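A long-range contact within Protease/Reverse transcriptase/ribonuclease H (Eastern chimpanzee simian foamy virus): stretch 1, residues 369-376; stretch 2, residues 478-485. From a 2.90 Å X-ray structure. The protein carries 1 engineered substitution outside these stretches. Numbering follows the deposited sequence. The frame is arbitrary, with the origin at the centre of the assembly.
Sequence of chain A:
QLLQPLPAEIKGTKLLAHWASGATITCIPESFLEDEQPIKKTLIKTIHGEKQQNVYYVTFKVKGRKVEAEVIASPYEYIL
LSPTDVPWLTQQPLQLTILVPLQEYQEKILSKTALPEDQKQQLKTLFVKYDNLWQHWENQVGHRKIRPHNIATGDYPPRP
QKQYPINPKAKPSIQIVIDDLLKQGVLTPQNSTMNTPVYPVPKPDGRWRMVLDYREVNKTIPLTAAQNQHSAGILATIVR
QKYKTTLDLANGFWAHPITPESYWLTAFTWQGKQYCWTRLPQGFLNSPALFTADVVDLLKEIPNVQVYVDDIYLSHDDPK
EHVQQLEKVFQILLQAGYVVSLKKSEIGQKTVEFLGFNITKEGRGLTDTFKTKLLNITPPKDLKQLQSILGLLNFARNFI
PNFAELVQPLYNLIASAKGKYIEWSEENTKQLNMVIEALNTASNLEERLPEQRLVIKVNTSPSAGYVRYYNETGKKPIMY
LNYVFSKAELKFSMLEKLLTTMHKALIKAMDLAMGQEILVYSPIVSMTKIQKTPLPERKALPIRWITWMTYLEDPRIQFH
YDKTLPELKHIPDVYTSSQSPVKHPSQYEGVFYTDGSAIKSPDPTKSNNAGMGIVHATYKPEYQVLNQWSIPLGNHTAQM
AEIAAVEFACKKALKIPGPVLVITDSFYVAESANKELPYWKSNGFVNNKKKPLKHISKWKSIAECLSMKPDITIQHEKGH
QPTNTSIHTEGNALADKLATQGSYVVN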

# COMPACT_ATOMS: atom_id res chain seq x y z
N THR A 369 0.96 -1.36 -18.06
CA THR A 369 1.28 -0.24 -18.92
C THR A 369 1.39 1.02 -18.09
O THR A 369 0.67 1.20 -17.10
CB THR A 369 0.22 -0.07 -20.01
OG1 THR A 369 -1.07 0.12 -19.41
CG2 THR A 369 0.17 -1.29 -20.91
N PHE A 370 2.31 1.90 -18.49
CA PHE A 370 2.51 3.16 -17.79
C PHE A 370 3.02 4.19 -18.78
O PHE A 370 3.64 3.85 -19.80
CB PHE A 370 3.49 3.00 -16.62
CG PHE A 370 3.50 4.17 -15.68
CD1 PHE A 370 2.61 4.23 -14.63
CD2 PHE A 370 4.39 5.21 -15.86
CE1 PHE A 370 2.61 5.31 -13.76
CE2 PHE A 370 4.40 6.29 -15.01
CZ PHE A 370 3.50 6.34 -13.95
N LYS A 371 2.76 5.46 -18.47
CA LYS A 371 3.15 6.56 -19.34
C LYS A 371 4.67 6.63 -19.48
O LYS A 371 5.39 6.74 -18.48
CB LYS A 371 2.61 7.88 -18.78
N THR A 372 5.14 6.58 -20.72
CA THR A 372 6.57 6.70 -20.99
C THR A 372 7.07 8.11 -20.71
O THR A 372 8.03 8.30 -19.96
CB THR A 372 6.86 6.30 -22.44
OG1 THR A 372 6.85 4.87 -22.56
CG2 THR A 372 8.20 6.85 -22.90
N LYS A 373 6.40 9.11 -21.28
CA LYS A 373 6.92 10.47 -21.30
C LYS A 373 7.19 11.00 -19.89
O LYS A 373 6.49 10.66 -18.93
CB LYS A 373 5.94 11.40 -22.01
CG LYS A 373 4.57 11.46 -21.35
CD LYS A 373 3.63 12.37 -22.12
CE LYS A 373 2.24 12.35 -21.52
NZ LYS A 373 1.28 13.17 -22.31
N LEU A 374 8.23 11.82 -19.78
CA LEU A 374 8.50 12.52 -18.54
C LEU A 374 7.40 13.55 -18.28
O LEU A 374 6.67 13.97 -19.18
CB LEU A 374 9.86 13.21 -18.59
CG LEU A 374 11.04 12.30 -18.91
CD1 LEU A 374 12.31 13.12 -19.03
CD2 LEU A 374 11.18 11.23 -17.84
N LEU A 375 7.30 13.96 -17.03
CA LEU A 375 6.29 14.92 -16.61
C LEU A 375 6.93 16.27 -16.35
O LEU A 375 8.15 16.40 -16.24
CB LEU A 375 5.55 14.41 -15.36
CG LEU A 375 4.94 13.01 -15.49
CD1 LEU A 375 4.23 12.60 -14.20
CD2 LEU A 375 4.00 12.92 -16.68
N ASN A 376 6.08 17.29 -16.26
CA ASN A 376 6.56 18.65 -16.06
C ASN A 376 7.09 18.82 -14.64
O ASN A 376 6.83 18.01 -13.74
CB ASN A 376 5.44 19.65 -16.35
CG ASN A 376 4.97 19.59 -17.78
OD1 ASN A 376 4.12 18.77 -18.13
ND2 ASN A 376 5.52 20.45 -18.63
N ILE A 478 16.12 4.71 -25.52
CA ILE A 478 14.95 4.13 -26.18
C ILE A 478 13.68 4.79 -25.67
O ILE A 478 12.79 5.14 -26.46
CB ILE A 478 14.93 2.61 -25.96
CG1 ILE A 478 16.30 2.01 -26.25
CG2 ILE A 478 13.85 1.97 -26.83
CD1 ILE A 478 16.49 0.62 -25.70
N MET A 479 13.58 4.99 -24.36
CA MET A 479 12.39 5.57 -23.75
C MET A 479 12.66 5.94 -22.30
O MET A 479 13.17 5.12 -21.52
CB MET A 479 11.22 4.59 -23.82
CG MET A 479 11.60 3.17 -23.45
SD MET A 479 10.24 2.27 -22.69
CE MET A 479 10.03 3.22 -21.18
N TYR A 480 12.34 7.17 -21.93
CA TYR A 480 12.43 7.58 -20.53
C TYR A 480 11.22 7.05 -19.77
O TYR A 480 10.18 6.72 -20.35
CB TYR A 480 12.51 9.10 -20.42
CG TYR A 480 13.58 9.73 -21.28
CD1 TYR A 480 13.28 10.19 -22.56
CD2 TYR A 480 14.88 9.85 -20.83
CE1 TYR A 480 14.26 10.77 -23.35
CE2 TYR A 480 15.86 10.43 -21.61
CZ TYR A 480 15.54 10.88 -22.87
OH TYR A 480 16.52 11.46 -23.66
N LEU A 481 11.36 6.96 -18.45
CA LEU A 481 10.26 6.52 -17.60
C LEU A 481 10.30 7.28 -16.29
O LEU A 481 11.33 7.31 -15.61
CB LEU A 481 10.32 5.01 -17.35
CG LEU A 481 9.04 4.41 -16.77
CD1 LEU A 481 7.85 4.71 -17.67
CD2 LEU A 481 9.21 2.92 -16.56
N ASN A 482 9.17 7.90 -15.94
CA ASN A 482 9.04 8.70 -14.73
C ASN A 482 7.90 8.14 -13.90
O ASN A 482 6.74 8.16 -14.34
CB ASN A 482 8.78 10.17 -15.10
CG ASN A 482 8.99 11.11 -13.93
OD1 ASN A 482 8.75 10.75 -12.77
ND2 ASN A 482 9.44 12.32 -14.22
N TYR A 483 8.21 7.65 -12.71
CA TYR A 483 7.25 6.95 -11.86
C TYR A 483 6.65 7.89 -10.82
O TYR A 483 7.36 8.72 -10.24
CB TYR A 483 7.90 5.75 -11.17
CG TYR A 483 7.00 5.08 -10.15
CD1 TYR A 483 5.78 4.52 -10.53
CD2 TYR A 483 7.37 4.99 -8.81
CE1 TYR A 483 4.96 3.91 -9.61
CE2 TYR A 483 6.55 4.38 -7.89
CZ TYR A 483 5.35 3.84 -8.29
OH TYR A 483 4.53 3.23 -7.37
N VAL A 484 5.35 7.74 -10.58
CA VAL A 484 4.61 8.58 -9.64
C VAL A 484 4.71 7.97 -8.25
O VAL A 484 4.36 6.80 -8.04
CB VAL A 484 3.14 8.73 -10.06
CG1 VAL A 484 2.38 9.53 -9.02
CG2 VAL A 484 3.04 9.38 -11.43
N PHE A 485 5.18 8.76 -7.28
CA PHE A 485 5.30 8.30 -5.91
C PHE A 485 3.94 8.32 -5.22
O PHE A 485 3.21 9.31 -5.29
CB PHE A 485 6.28 9.17 -5.13
CG PHE A 485 7.71 8.78 -5.29
CD1 PHE A 485 8.06 7.66 -6.03
CD2 PHE A 485 8.72 9.51 -4.68
CE1 PHE A 485 9.38 7.29 -6.18
CE2 PHE A 485 10.04 9.15 -4.82
CZ PHE A 485 10.37 8.04 -5.57

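Two segments far apart in sequence can be held together by packing alone, and this contact within the foamy virus protease/reverse transcriptase/ribonuclease H is a compact example. Residues 369-376 form no regular helix or strand, residues 478-485 are largely extended, and the two together bury 548 Å² of surface without a single hydrogen bond between the atoms modelled. What remains is the packing of side chains against one another and against the backbone.

Along the second stretch, contact begins at Met479, whose flexible thioether reaches the first stretch with its terminal methyl: CE lies 3.8 Å from OG1 of Thr372. That hydroxyl is hydrogen-bonded elsewhere in the structure, so an apolar neighbour here leaves it with its polar needs met.

At Tyr480 the CB, rather than the end of the side chain, makes the closest apolar contact, 3.6 Å from CD2 of Leu374, while the end of the tyrosine leads away. The backbone is less comfortable. Thr372 O and Tyr480 O stand only 2.7 Å apart, and since both are acceptors the pair cannot be a hydrogen bond; at 2.9 Å resolution so short a separation deserves caution.

Leu481 shows how a side chain can start in the wrong direction and still contribute. Its CA-to-CB bond points away from the first stretch, but with chi1 at t and chi2 at p its end comes nearer, placing CD1 3.9 Å from CD2 of Phe370 and 3.3 Å from the carbonyl O of Lys371. The backbones are close here too, with the CA atoms of Thr372 and Leu481 5.0 Å apart.

Asn482 points toward the first stretch and has the largest covered area of its strand. Its aliphatic CB packs 3.8 Å from CD2 of Leu374, so even a polar residue offers carbon surface to a leucine. Its carbonyl O meets the edge of the Phe370 ring, 3.1 Å from CE2, an arrangement that sets a partially negative oxygen against the slightly positive rim of an aromatic ring.

Tyr483 points away and plays a smaller part, its CD1 lying 4.5 Å from CZ of Phe370. Val484 closes the contact: its CG2 sits at the edge of the same ring, 4.0 Å from CZ of Phe370, and 4.4 Å from CD1 of Leu375. A small branched residue suits this position, where one methyl can touch both an aromatic ring and a leucine. Phe370 thus touches four consecutive residues, its broad ring reaching carbon surface at Leu481, Tyr483 and Val484 while its edge meets the carbonyl O of Asn482.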